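PDB 4DZI: putative TIM-barrel metal-dependent hydrolase from Mycobacterium avium subsp. paratuberculosis S397, which is probably a metal-dependent hydrolase of the amidohydrolase family, with a TIM-barrel fold and a two-metal site occupied here by cadmium ions. Local coordinates for residues C[7-11]-C[114-119]; C[15-19]-C[149-154]; C[20-24]-C[124-128]; C[62-68]-C[89-94]; C[103-107]-C[158-163]. One frame throughout, in Å; residues are numbered along the deposited sequence.

Interaction 1 of 5, residues C[7-11]-C[114-119]; sequences YRVID and DIETAF
Val9 and Asp11 join segment 114-119 through parallel backbone pairing: the axes of strands 9-11 and 117-119 approach to 4.9 Å at 14°, Val9 N and Asp11 N donate to Asp114 O and Thr117 O, and Val9 O and Asp11 O accept from Glu116 N and Phe119 N. Val9 pairs with Ile115, but Ile10 pairs with Thr117, a register shift of one that marks a beta bulge where the chain turns a corner at Glu116; no acceptor is found for the buried Thr117 N. This pairing sets two neighbouring parallel strands of the TIM barrel side by side, the second following helix 103-113, which ends in a Schellman motif at Asp114. On the face shared by Val9, Ile115 and Asp11, Val9 CG2 meets Ile115 CG1 at 3.8 Å, and Ile115 CD1 lies 3.8 Å from Asp11 OD2, an oxygen that is hydrogen-bonded to Ser355. On the other face Ile10 and Thr117 run side by side, Ile10 CD1 reaching Thr117 CB at 3.8 Å, with helix 378-393 against Ile10. Glu116, its CG anti to the backbone N (chi1 170°) and the chain extended beyond, lays its carboxylate over the Arg8 guanidinium, the planes 11° apart. Glu116 OE1 sits 3.6 Å from Arg8 NH1, above the guanidinium rather than in line with an N-H, so the salt bridge is purely electrostatic; Arg386 is its stronger partner.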
# COMPACT_ATOMS: atom_id res chain seq x y z
N TYR C 7 -33.51 13.60 -16.71
CA TYR C 7 -33.93 13.28 -15.35
C TYR C 7 -32.96 13.95 -14.40
O TYR C 7 -31.81 14.25 -14.81
CB TYR C 7 -33.92 11.76 -15.13
CG TYR C 7 -32.63 11.11 -15.64
CD1 TYR C 7 -31.48 11.03 -14.81
CD2 TYR C 7 -32.55 10.63 -16.95
CE1 TYR C 7 -30.30 10.47 -15.28
CE2 TYR C 7 -31.38 10.06 -17.43
CZ TYR C 7 -30.26 9.99 -16.59
OH TYR C 7 -29.11 9.42 -17.12
N ARG C 8 -33.42 14.20 -13.18
CA ARG C 8 -32.54 14.76 -12.12
C ARG C 8 -31.59 13.66 -11.69
O ARG C 8 -31.91 12.50 -11.77
CB ARG C 8 -33.35 15.24 -10.92
CG ARG C 8 -34.28 16.42 -11.26
CD ARG C 8 -35.41 16.51 -10.23
NE ARG C 8 -36.30 15.35 -10.31
CZ ARG C 8 -37.25 15.08 -9.41
NH1 ARG C 8 -38.02 14.00 -9.53
NH2 ARG C 8 -37.40 15.90 -8.38
N VAL C 9 -30.42 14.06 -11.19
CA VAL C 9 -29.43 13.07 -10.79
C VAL C 9 -29.40 12.91 -9.28
O VAL C 9 -29.96 13.72 -8.53
CB VAL C 9 -28.04 13.42 -11.33
CG1 VAL C 9 -28.10 13.52 -12.86
CG2 VAL C 9 -27.52 14.74 -10.75
N ILE C 10 -28.74 11.85 -8.80
CA ILE C 10 -28.55 11.63 -7.38
C ILE C 10 -27.02 11.66 -7.20
O ILE C 10 -26.34 10.83 -7.76
CB ILE C 10 -29.07 10.24 -6.96
CG1 ILE C 10 -30.54 10.07 -7.39
CG2 ILE C 10 -28.84 10.01 -5.45
CD1 ILE C 10 -31.52 10.93 -6.65
N ASP C 11 -26.51 12.66 -6.49
CA ASP C 11 -25.05 12.89 -6.35
C ASP C 11 -24.60 12.32 -5.02
O ASP C 11 -25.01 12.83 -3.96
CB ASP C 11 -24.82 14.41 -6.39
CG ASP C 11 -23.36 14.78 -6.60
OD1 ASP C 11 -22.50 13.99 -6.17
OD2 ASP C 11 -23.08 15.87 -7.16
N ASP C 114 -29.61 20.57 -11.18
CA ASP C 114 -30.43 19.39 -11.52
C ASP C 114 -30.17 18.15 -10.68
O ASP C 114 -30.30 17.06 -11.13
CB ASP C 114 -30.42 19.03 -13.01
CG ASP C 114 -31.79 18.46 -13.47
OD1 ASP C 114 -32.80 19.06 -13.12
OD2 ASP C 114 -31.84 17.49 -14.13
N ILE C 115 -29.84 18.37 -9.42
CA ILE C 115 -29.67 17.28 -8.46
C ILE C 115 -30.97 17.11 -7.65
O ILE C 115 -31.43 18.06 -6.99
CB ILE C 115 -28.49 17.58 -7.52
CG1 ILE C 115 -27.18 17.66 -8.31
CG2 ILE C 115 -28.40 16.49 -6.46
CD1 ILE C 115 -26.03 18.20 -7.45
N GLU C 116 -31.58 15.92 -7.71
CA GLU C 116 -32.73 15.64 -6.86
C GLU C 116 -32.29 15.41 -5.43
O GLU C 116 -32.84 16.01 -4.48
CB GLU C 116 -33.52 14.41 -7.32
CG GLU C 116 -34.54 14.03 -6.26
CD GLU C 116 -35.47 12.89 -6.65
OE1 GLU C 116 -35.36 12.34 -7.77
OE2 GLU C 116 -36.30 12.54 -5.80
N THR C 117 -31.30 14.54 -5.23
CA THR C 117 -30.86 14.22 -3.87
C THR C 117 -29.34 14.25 -3.85
O THR C 117 -28.73 13.74 -4.76
CB THR C 117 -31.36 12.83 -3.40
OG1 THR C 117 -32.80 12.80 -3.43
CG2 THR C 117 -30.92 12.50 -1.97
N ALA C 118 -28.77 14.89 -2.84
CA ALA C 118 -27.32 14.93 -2.66
C ALA C 118 -27.01 14.23 -1.35
O ALA C 118 -27.71 14.46 -0.35
CB ALA C 118 -26.87 16.38 -2.57
N PHE C 119 -25.92 13.44 -1.31
CA PHE C 119 -25.39 12.92 -0.03
C PHE C 119 -24.50 14.04 0.50
O PHE C 119 -23.62 14.49 -0.21
CB PHE C 119 -24.56 11.65 -0.22
CG PHE C 119 -25.35 10.45 -0.69
CD1 PHE C 119 -26.66 10.54 -1.14
CD2 PHE C 119 -24.72 9.21 -0.71
CE1 PHE C 119 -27.34 9.39 -1.57
CE2 PHE C 119 -25.38 8.07 -1.14
CZ PHE C 119 -26.70 8.16 -1.56

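Interaction 2 of 5, residues C[15-19]-C[149-154]; sequences HYYEP and WLDEDW. With CD (cadmium ion), chain Q.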
# COMPACT_ATOMS: atom_id res chain seq x y z
N HIS C 15 -20.45 18.16 -0.30
CA HIS C 15 -20.02 18.65 1.02
C HIS C 15 -20.67 19.93 1.49
O HIS C 15 -21.12 20.73 0.68
CB HIS C 15 -18.48 18.83 1.02
CG HIS C 15 -17.74 17.53 0.87
ND1 HIS C 15 -17.49 16.74 1.92
CD2 HIS C 15 -17.29 16.85 -0.26
CE1 HIS C 15 -16.88 15.62 1.51
NE2 HIS C 15 -16.75 15.67 0.19
N TYR C 16 -20.74 20.08 2.81
CA TYR C 16 -20.90 21.38 3.46
C TYR C 16 -19.54 21.77 4.04
O TYR C 16 -18.61 20.93 4.11
CB TYR C 16 -21.95 21.30 4.57
CG TYR C 16 -21.79 20.08 5.42
CD1 TYR C 16 -20.78 20.00 6.39
CD2 TYR C 16 -22.63 18.97 5.25
CE1 TYR C 16 -20.61 18.85 7.15
CE2 TYR C 16 -22.46 17.81 6.01
CZ TYR C 16 -21.46 17.76 6.96
OH TYR C 16 -21.27 16.62 7.71
N TYR C 17 -19.41 23.03 4.46
CA TYR C 17 -18.24 23.44 5.22
C TYR C 17 -18.77 23.71 6.63
O TYR C 17 -19.70 24.51 6.84
CB TYR C 17 -17.62 24.69 4.60
CG TYR C 17 -16.92 24.41 3.29
CD1 TYR C 17 -15.92 23.42 3.21
CD2 TYR C 17 -17.26 25.05 2.11
CE1 TYR C 17 -15.24 23.16 2.03
CE2 TYR C 17 -16.62 24.77 0.92
CZ TYR C 17 -15.61 23.81 0.87
OH TYR C 17 -14.94 23.57 -0.31
N GLU C 18 -18.23 23.01 7.61
CA GLU C 18 -18.74 23.14 8.98
C GLU C 18 -18.51 24.52 9.55
O GLU C 18 -17.46 25.09 9.37
CB GLU C 18 -18.07 22.15 9.93
CG GLU C 18 -18.31 20.68 9.64
CD GLU C 18 -17.37 20.07 8.59
OE1 GLU C 18 -16.67 20.77 7.83
OE2 GLU C 18 -17.30 18.83 8.56
N PRO C 19 -19.48 25.02 10.31
CA PRO C 19 -19.20 26.20 11.12
C PRO C 19 -18.24 25.85 12.27
O PRO C 19 -18.06 24.67 12.62
CB PRO C 19 -20.58 26.58 11.67
CG PRO C 19 -21.29 25.26 11.76
CD PRO C 19 -20.85 24.51 10.52
N TRP C 149 -25.27 18.40 15.82
CA TRP C 149 -25.11 19.57 15.00
C TRP C 149 -25.59 19.32 13.58
O TRP C 149 -26.25 20.16 12.95
CB TRP C 149 -23.63 20.05 15.00
CG TRP C 149 -23.48 20.99 13.84
CD1 TRP C 149 -23.89 22.32 13.78
CD2 TRP C 149 -23.06 20.65 12.47
NE1 TRP C 149 -23.71 22.82 12.54
CE2 TRP C 149 -23.18 21.86 11.69
CE3 TRP C 149 -22.55 19.49 11.85
CZ2 TRP C 149 -22.86 21.92 10.34
CZ3 TRP C 149 -22.20 19.56 10.48
CH2 TRP C 149 -22.37 20.75 9.74
N LEU C 150 -25.25 18.15 13.04
CA LEU C 150 -25.54 17.85 11.63
C LEU C 150 -27.05 17.75 11.40
O LEU C 150 -27.58 18.27 10.42
CB LEU C 150 -24.88 16.53 11.23
CG LEU C 150 -25.10 16.07 9.80
CD1 LEU C 150 -24.49 16.99 8.75
CD2 LEU C 150 -24.48 14.65 9.69
N ASP C 151 -27.72 17.11 12.34
CA ASP C 151 -29.17 16.91 12.20
C ASP C 151 -29.87 18.27 12.37
O ASP C 151 -30.93 18.51 11.79
CB ASP C 151 -29.66 15.93 13.26
CG ASP C 151 -31.07 15.36 12.93
OD1 ASP C 151 -31.45 15.27 11.74
OD2 ASP C 151 -31.77 14.97 13.89
N GLU C 152 -29.28 19.13 13.18
CA GLU C 152 -29.81 20.50 13.32
C GLU C 152 -29.66 21.39 12.08
O GLU C 152 -30.65 21.99 11.61
CB GLU C 152 -29.18 21.15 14.54
CG GLU C 152 -29.53 22.61 14.76
CD GLU C 152 -29.09 23.06 16.14
OE1 GLU C 152 -27.91 22.87 16.46
OE2 GLU C 152 -29.92 23.56 16.93
N ASP C 153 -28.44 21.50 11.53
CA ASP C 153 -28.22 22.40 10.39
C ASP C 153 -28.64 21.82 9.03
O ASP C 153 -29.07 22.57 8.12
CB ASP C 153 -26.77 22.90 10.31
CG ASP C 153 -26.45 24.02 11.30
OD1 ASP C 153 -27.23 24.24 12.25
OD2 ASP C 153 -25.40 24.65 11.14
N TRP C 154 -28.48 20.49 8.87
CA TRP C 154 -28.69 19.81 7.59
C TRP C 154 -29.84 18.82 7.62
O TRP C 154 -30.64 18.80 6.68
CB TRP C 154 -27.38 19.15 7.09
CG TRP C 154 -26.40 20.22 6.65
CD1 TRP C 154 -25.33 20.74 7.38
CD2 TRP C 154 -26.43 20.99 5.41
NE1 TRP C 154 -24.72 21.76 6.68
CE2 TRP C 154 -25.33 21.94 5.48
CE3 TRP C 154 -27.26 20.98 4.26
CZ2 TRP C 154 -25.07 22.83 4.46
CZ3 TRP C 154 -26.97 21.87 3.24
CH2 TRP C 154 -25.92 22.79 3.33
CD CD Q . -16.13 14.06 -1.16
O HOH W 1 -22.47 23.59 7.27
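Tyr16 meets Trp149 and Trp154 in an aromatic cluster and belongs to both of its ring pairs. One face of its ring receives the edge of Trp149, a T-shaped pair with planes at 71° and Trp149 CH2 3.7 Å from Tyr16 CE1. With the five-membered ring of Trp154 it forms an offset stack, centroids 4.6 Å apart and planes at 23°. A chi1 of 44° turns the Tyr16 ring so that one face looks onto both indoles. Tyr16 CB lies 3.5 Å from Trp154 CZ2. Aliphatic groups pack on the rings: Leu150 CD1 lies 3.5 Å from Tyr16 CE2, and Pro19 CD packs tightly, 3.3 Å from Trp149 CZ2. Polar linkage passes through one water, which accepts from Trp154 NE1 at 3.0 Å and donates to Tyr17 O. Metal binding belongs to His15, whose NE2 is 2.2 Å from a cadmium ion also held by Asp13, His230, Glu293 and Asp356. The contact joins the loop after strand 9-15 to the C-terminal end of helix 136-153, with Leu150 and Trp154 also touching strand 163-165.

Interaction 3 of 5, residues C[20-24]-C[124-128]; sequences LDSFT and FGCGV
Phe23 sends its CB toward segment 124-128, and its chi1 of -80° places CG beside the backbone N with the ring directed at Gly125 and its neighbours Phe124 and Val128. From CG one side of the ring runs out through CD1, which meets Phe124: Phe23 CD1 lies 3.7 Å from Phe124 CE2, near the plane of the Phe124 ring at its edge. The two rings are oblique, with centroids 5.7 Å apart and planes at 71°. Next along this side, Phe23 CE1 is 3.6 Å from Gly125 CA, which arrives at the edge of the Phe23 ring, so main chain rather than side chain fills this position. At the tip Phe23 CZ meets Val128 CG2 at 3.7 Å. The methyl stands over the ring face, 3.8 Å from the Phe23 centroid and 19° off its normal, a CH-pi contact. The returning side is held by the other branch, Phe23 CE2 being 3.8 Å from Val128 CG1. Val128 opens helix 128-131; Phe146 of helix 136-153 also stacks with Phe23, while Glu18 accepts from the backbone N atoms of Phe124 and Gly125. No hydrogen bond crosses between the two segments themselves, and every touching residue is buried, so their contact depends on shape fit, dispersion and the exclusion of water from an aromatic ring.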
# COMPACT_ATOMS: atom_id res chain seq x y z
N LEU C 20 -17.62 26.87 12.86
CA LEU C 20 -16.63 26.62 13.90
C LEU C 20 -17.15 25.82 15.09
O LEU C 20 -16.36 25.22 15.79
CB LEU C 20 -16.05 27.96 14.40
CG LEU C 20 -15.16 28.69 13.41
CD1 LEU C 20 -14.74 30.02 14.02
CD2 LEU C 20 -13.90 27.87 13.04
N ASP C 21 -18.46 25.82 15.35
CA ASP C 21 -19.00 25.08 16.49
C ASP C 21 -19.62 23.73 16.15
O ASP C 21 -20.37 23.13 16.97
CB ASP C 21 -20.02 25.97 17.26
CG ASP C 21 -21.29 26.23 16.47
OD1 ASP C 21 -21.31 25.91 15.26
OD2 ASP C 21 -22.27 26.76 17.05
N SER C 22 -19.29 23.19 14.99
CA SER C 22 -19.88 21.90 14.65
C SER C 22 -19.58 20.79 15.67
O SER C 22 -20.41 19.94 15.93
CB SER C 22 -19.49 21.46 13.22
OG SER C 22 -18.09 21.21 13.12
N PHE C 23 -18.37 20.77 16.22
CA PHE C 23 -17.99 19.78 17.22
C PHE C 23 -18.13 20.27 18.68
O PHE C 23 -17.80 19.53 19.62
CB PHE C 23 -16.57 19.26 16.94
CG PHE C 23 -16.53 18.21 15.87
CD1 PHE C 23 -16.45 18.56 14.52
CD2 PHE C 23 -16.55 16.87 16.21
CE1 PHE C 23 -16.44 17.58 13.53
CE2 PHE C 23 -16.53 15.89 15.22
CZ PHE C 23 -16.47 16.25 13.89
N THR C 24 -18.63 21.49 18.87
CA THR C 24 -18.72 22.04 20.23
C THR C 24 -20.14 22.45 20.66
O THR C 24 -20.44 22.45 21.84
CB THR C 24 -17.77 23.26 20.39
OG1 THR C 24 -18.17 24.32 19.50
CG2 THR C 24 -16.29 22.87 20.07
N PHE C 124 -14.30 19.28 7.51
CA PHE C 124 -13.54 19.21 8.77
C PHE C 124 -13.75 17.89 9.53
O PHE C 124 -12.81 17.36 10.12
CB PHE C 124 -13.94 20.41 9.65
CG PHE C 124 -13.26 20.45 11.00
CD1 PHE C 124 -11.95 20.90 11.13
CD2 PHE C 124 -13.95 20.07 12.14
CE1 PHE C 124 -11.33 20.94 12.37
CE2 PHE C 124 -13.34 20.13 13.39
CZ PHE C 124 -12.03 20.56 13.51
N GLY C 125 -14.97 17.35 9.56
CA GLY C 125 -15.25 16.22 10.41
C GLY C 125 -14.45 14.98 10.03
O GLY C 125 -14.28 14.08 10.86
N CYS C 126 -13.98 14.92 8.79
CA CYS C 126 -13.19 13.75 8.30
C CYS C 126 -11.75 13.71 8.86
O CYS C 126 -11.02 12.74 8.57
CB CYS C 126 -13.15 13.68 6.77
SG CYS C 126 -14.83 13.40 6.10
N GLY C 127 -11.34 14.72 9.63
CA GLY C 127 -10.02 14.70 10.30
C GLY C 127 -10.07 14.52 11.81
O GLY C 127 -9.01 14.37 12.43
N VAL C 128 -11.25 14.59 12.41
CA VAL C 128 -11.33 14.67 13.87
C VAL C 128 -10.98 13.34 14.55
O VAL C 128 -10.27 13.31 15.56
CB VAL C 128 -12.69 15.23 14.33
CG1 VAL C 128 -12.81 15.16 15.86
CG2 VAL C 128 -12.84 16.67 13.85

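Interaction 4 of 5, residues C[62-68]-C[89-94]; sequences FDPIIVP and MKVERL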
# COMPACT_ATOMS: atom_id res chain seq x y z
N PHE C 62 -12.95 28.43 6.99
CA PHE C 62 -13.39 28.23 5.61
C PHE C 62 -13.66 29.55 4.89
O PHE C 62 -14.46 29.60 3.97
CB PHE C 62 -14.61 27.30 5.53
CG PHE C 62 -14.30 25.86 5.90
CD1 PHE C 62 -13.45 25.09 5.06
CD2 PHE C 62 -14.86 25.28 7.04
CE1 PHE C 62 -13.14 23.78 5.40
CE2 PHE C 62 -14.56 23.95 7.37
CZ PHE C 62 -13.70 23.21 6.54
N ASP C 63 -12.93 30.59 5.27
CA ASP C 63 -13.06 31.88 4.59
C ASP C 63 -11.70 32.55 4.51
O ASP C 63 -11.04 32.73 5.55
CB ASP C 63 -14.04 32.71 5.41
CG ASP C 63 -14.50 33.96 4.67
OD1 ASP C 63 -14.26 34.09 3.46
OD2 ASP C 63 -15.13 34.79 5.33
N PRO C 64 -11.24 32.87 3.29
CA PRO C 64 -11.90 32.67 1.99
C PRO C 64 -11.92 31.20 1.64
O PRO C 64 -11.28 30.35 2.31
CB PRO C 64 -10.98 33.40 1.00
CG PRO C 64 -9.68 33.53 1.69
CD PRO C 64 -9.99 33.63 3.16
N ILE C 65 -12.65 30.88 0.58
CA ILE C 65 -12.96 29.48 0.32
C ILE C 65 -12.63 29.16 -1.13
O ILE C 65 -12.91 29.96 -2.05
CB ILE C 65 -14.43 29.19 0.66
CG1 ILE C 65 -14.68 27.67 0.59
CG2 ILE C 65 -15.36 29.97 -0.25
CD1 ILE C 65 -13.89 26.90 1.64
N ILE C 66 -12.03 27.99 -1.36
CA ILE C 66 -11.62 27.59 -2.70
C ILE C 66 -12.81 27.57 -3.72
O ILE C 66 -13.95 27.27 -3.38
CB ILE C 66 -10.91 26.20 -2.66
CG1 ILE C 66 -10.22 25.91 -3.98
CG2 ILE C 66 -11.90 25.10 -2.30
CD1 ILE C 66 -9.27 24.71 -3.90
N VAL C 67 -12.52 27.90 -4.97
CA VAL C 67 -13.53 27.84 -6.05
C VAL C 67 -13.73 26.38 -6.46
O VAL C 67 -12.76 25.66 -6.66
CB VAL C 67 -13.02 28.63 -7.29
CG1 VAL C 67 -13.90 28.34 -8.51
CG2 VAL C 67 -12.96 30.13 -6.97
N PRO C 68 -14.98 25.92 -6.55
CA PRO C 68 -15.22 24.52 -6.89
C PRO C 68 -14.57 24.18 -8.21
O PRO C 68 -14.67 24.94 -9.18
CB PRO C 68 -16.76 24.44 -7.01
CG PRO C 68 -17.24 25.50 -6.08
CD PRO C 68 -16.25 26.64 -6.24
N MET C 89 -5.09 27.62 -7.84
CA MET C 89 -6.00 27.84 -6.73
C MET C 89 -6.59 29.26 -6.81
O MET C 89 -5.87 30.24 -6.91
CB MET C 89 -5.33 27.59 -5.38
CG MET C 89 -6.33 27.26 -4.27
SD MET C 89 -5.66 27.46 -2.61
CE MET C 89 -7.13 27.39 -1.58
N LYS C 90 -7.91 29.34 -6.78
CA LYS C 90 -8.64 30.60 -6.75
C LYS C 90 -9.53 30.47 -5.54
O LYS C 90 -9.93 29.36 -5.20
CB LYS C 90 -9.51 30.77 -8.00
CG LYS C 90 -9.02 31.78 -9.02
CD LYS C 90 -7.72 31.33 -9.65
CE LYS C 90 -7.21 32.37 -10.63
NZ LYS C 90 -5.78 32.15 -10.94
N VAL C 91 -9.78 31.59 -4.85
CA VAL C 91 -10.66 31.60 -3.66
C VAL C 91 -11.71 32.69 -3.79
O VAL C 91 -11.57 33.62 -4.59
CB VAL C 91 -9.93 31.75 -2.30
CG1 VAL C 91 -8.99 30.57 -2.01
CG2 VAL C 91 -9.21 33.09 -2.19
N GLU C 92 -12.75 32.57 -2.98
CA GLU C 92 -13.91 33.48 -2.98
C GLU C 92 -14.27 33.76 -1.55
O GLU C 92 -13.82 33.07 -0.63
CB GLU C 92 -15.12 32.77 -3.62
CG GLU C 92 -14.92 32.45 -5.10
CD GLU C 92 -16.14 31.82 -5.72
OE1 GLU C 92 -16.32 30.57 -5.60
OE2 GLU C 92 -16.92 32.57 -6.36
N ARG C 93 -15.11 34.77 -1.32
CA ARG C 93 -15.65 35.04 0.01
C ARG C 93 -16.71 34.01 0.40
O ARG C 93 -17.64 33.74 -0.37
CB ARG C 93 -16.25 36.45 0.05
CG ARG C 93 -15.26 37.55 -0.32
CD ARG C 93 -15.92 38.94 -0.29
NE ARG C 93 -15.03 39.93 0.31
CZ ARG C 93 -13.92 40.38 -0.25
NH1 ARG C 93 -13.17 41.28 0.39
NH2 ARG C 93 -13.55 39.94 -1.44
N LEU C 94 -16.59 33.45 1.61
CA LEU C 94 -17.55 32.47 2.07
C LEU C 94 -18.98 33.02 2.10
O LEU C 94 -19.92 32.32 1.76
CB LEU C 94 -17.16 31.94 3.46
CG LEU C 94 -18.09 30.85 4.06
CD1 LEU C 94 -18.13 29.61 3.18
CD2 LEU C 94 -17.59 30.46 5.43
O HOH W 2 -16.31 28.88 -3.48
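Val67 and Glu92 cross at about a right angle: chi1 169° puts Val67 CG2 opposite the carbonyl carbon, against the aliphatic glutamate chain 3.6 Å from Glu92 CG. Water 2 donates to both Glu92 OE1 and Ile66 O, while Glu92 OE2 is hydrogen-bonded to His97. Ile66 and Met89 also meet nearly perpendicularly, with Ile66 CD1 3.9 Å from Met89 CG. Pro64, which follows a cis peptide bond, turns its CB to Val91 CG2 at 3.7 Å. At the far end Asp63 OD1 accepts from Leu94 N at 3.0 Å; the N-H points almost straight at the oxygen (175°) but comes from above the carboxylate plane, 62° out of it. Leu94 CD2 packs 3.6 Å from Phe62 O, a buried carbonyl for which no donor is found. Between these ends, Ile65 and Glu92 exchange backbone hydrogen bonds as an antiparallel hydrogen-bonded pair, and Val67 N donates to Lys90 O. The arrangement is a short two-stranded antiparallel ribbon, placed in the long excursion between barrel strands 9-15 and 115-121.

Interaction 5 of 5, residues C[103-107]-C[158-163]; sequences RDARI and RPDHRI
On helix 103-113 Arg103 swings its CG away from its own nitrogen (chi1 -166°) and stays extended to NE, while Asp160, with chi1 67°, tucks its carboxylate back over its main chain, facing the guanidinium. The two groups meet end-on in a bidentate salt bridge: Arg103 NH1 to Asp160 OD2 and Arg103 NH2 to Asp160 OD1, both 2.8 Å. Each oxygen uses its syn lone pair, and the planes are 26° apart. The guanidinium is sandwiched, with Arg158 CB over one face, 3.5 Å from Arg103 NH2, and Ile163 CD1 over the opposite face. Asp160 lies in the type I turn from Arg158 to His161, and its OD1 also accepts from Arg162 N at 3.0 Å, an Asx turn. One helical turn on, Ile107 CD1 touches both Arg162 CB at 3.3 Å and Ile163 CD1 at 3.7 Å. Trp154 O accepts from Arg103 NE, and a water accepts from Arg103 NH2 and Arg158 N. Gripped at its edge and packed on both faces, the Arg103 guanidinium probably has little rotational freedom, and the paired charges would be expected to keep Asp160 ionised and to tie its turn to the helix.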
# COMPACT_ATOMS: atom_id res chain seq x y z
N ARG C 103 -29.02 25.20 4.50
CA ARG C 103 -29.74 24.16 3.79
C ARG C 103 -30.68 24.77 2.74
O ARG C 103 -30.70 24.33 1.60
CB ARG C 103 -30.52 23.28 4.77
CG ARG C 103 -31.03 21.97 4.15
CD ARG C 103 -32.02 21.29 5.07
NE ARG C 103 -32.32 19.93 4.60
CZ ARG C 103 -33.24 19.66 3.66
NH1 ARG C 103 -33.93 20.65 3.11
NH2 ARG C 103 -33.44 18.40 3.27
N ASP C 104 -31.41 25.83 3.11
CA ASP C 104 -32.30 26.40 2.11
C ASP C 104 -31.55 26.92 0.89
O ASP C 104 -31.99 26.71 -0.23
CB ASP C 104 -33.10 27.59 2.69
CG ASP C 104 -34.11 27.17 3.72
OD1 ASP C 104 -34.41 25.96 3.85
OD2 ASP C 104 -34.62 28.08 4.42
N ALA C 105 -30.44 27.61 1.11
CA ALA C 105 -29.65 28.09 -0.01
C ALA C 105 -29.13 26.91 -0.85
O ALA C 105 -29.05 27.01 -2.08
CB ALA C 105 -28.49 28.96 0.45
N ARG C 106 -28.75 25.83 -0.16
CA ARG C 106 -28.22 24.64 -0.87
C ARG C 106 -29.26 23.98 -1.77
O ARG C 106 -28.95 23.62 -2.92
CB ARG C 106 -27.65 23.61 0.13
CG ARG C 106 -26.90 22.47 -0.56
CD ARG C 106 -25.85 22.99 -1.53
NE ARG C 106 -24.92 21.91 -1.88
CZ ARG C 106 -23.80 21.66 -1.21
NH1 ARG C 106 -23.48 22.41 -0.17
NH2 ARG C 106 -23.01 20.64 -1.57
N ILE C 107 -30.50 23.88 -1.27
CA ILE C 107 -31.58 23.27 -2.06
C ILE C 107 -31.81 24.06 -3.34
O ILE C 107 -32.02 23.51 -4.41
CB ILE C 107 -32.91 23.21 -1.26
CG1 ILE C 107 -32.75 22.29 -0.05
CG2 ILE C 107 -34.06 22.75 -2.15
CD1 ILE C 107 -32.35 20.90 -0.44
N ARG C 158 -34.57 15.09 5.91
CA ARG C 158 -35.80 15.87 6.11
C ARG C 158 -36.85 15.42 5.10
O ARG C 158 -36.55 14.90 4.06
CB ARG C 158 -35.51 17.35 5.93
CG ARG C 158 -34.48 17.90 6.90
CD ARG C 158 -35.07 18.43 8.19
NE ARG C 158 -34.00 18.86 9.12
CZ ARG C 158 -33.39 20.04 9.09
NH1 ARG C 158 -33.71 20.95 8.17
NH2 ARG C 158 -32.44 20.31 9.97
N PRO C 159 -38.14 15.66 5.40
CA PRO C 159 -39.20 15.13 4.55
C PRO C 159 -39.15 15.46 3.05
O PRO C 159 -39.71 14.71 2.26
CB PRO C 159 -40.47 15.71 5.19
CG PRO C 159 -40.10 15.83 6.64
CD PRO C 159 -38.65 16.27 6.63
N ASP C 160 -38.48 16.56 2.65
CA ASP C 160 -38.34 16.89 1.22
C ASP C 160 -37.46 15.88 0.46
O ASP C 160 -37.44 15.86 -0.77
CB ASP C 160 -37.91 18.35 0.97
CG ASP C 160 -36.49 18.65 1.45
OD1 ASP C 160 -35.72 17.71 1.71
OD2 ASP C 160 -36.15 19.85 1.59
N HIS C 161 -36.77 15.05 1.23
CA HIS C 161 -35.85 14.04 0.67
C HIS C 161 -34.89 14.58 -0.37
O HIS C 161 -34.57 13.88 -1.36
CB HIS C 161 -36.63 12.81 0.15
CG HIS C 161 -37.44 12.10 1.23
ND1 HIS C 161 -36.92 11.78 2.44
CD2 HIS C 161 -38.78 11.68 1.25
CE1 HIS C 161 -37.88 11.19 3.19
NE2 HIS C 161 -39.01 11.13 2.46
N ARG C 162 -34.40 15.80 -0.16
CA ARG C 162 -33.43 16.40 -1.07
C ARG C 162 -32.00 16.13 -0.55
O ARG C 162 -31.06 16.09 -1.34
CB ARG C 162 -33.60 17.92 -1.10
CG ARG C 162 -34.93 18.45 -1.66
CD ARG C 162 -35.22 17.91 -3.07
NE ARG C 162 -34.25 18.30 -4.09
CZ ARG C 162 -34.18 19.49 -4.68
NH1 ARG C 162 -35.03 20.46 -4.33
NH2 ARG C 162 -33.26 19.75 -5.60
N ILE C 163 -31.86 15.93 0.75
CA ILE C 163 -30.50 15.82 1.32
C ILE C 163 -30.38 14.64 2.24
O ILE C 163 -31.16 14.47 3.18
CB ILE C 163 -30.11 17.14 2.02
CG1 ILE C 163 -29.83 18.20 0.95
CG2 ILE C 163 -28.95 16.91 2.99
CD1 ILE C 163 -29.50 19.57 1.48
O HOH W 3 -32.01 16.39 5.03

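In the fold
Interaction 1 joins the first two barrel strands, and interaction 5 seats the approach to the third; their centres are 11 Å apart, with Arg162 NE 2.7 Å from Glu116 O. The first segment of interaction 2 comes three residues after that of interaction 1, on the same strand and the loop beyond it, and carries cadmium ligand His15. Interaction 2 also touches interaction 5, His15 O lying 2.9 Å from Arg106 NH2, so a helix side chain backs the metal-binding strand. Interactions 2 and 3, centres 10 Å apart, share Glu18, whose OE1 is 2.8 Å from Phe124 N. Interaction 4 lies nearer the surface but packs Phe62 and Ile65 on Tyr17 of interaction 2, and its Ile66 side chain comes within about 9 Å of a cadmium ion.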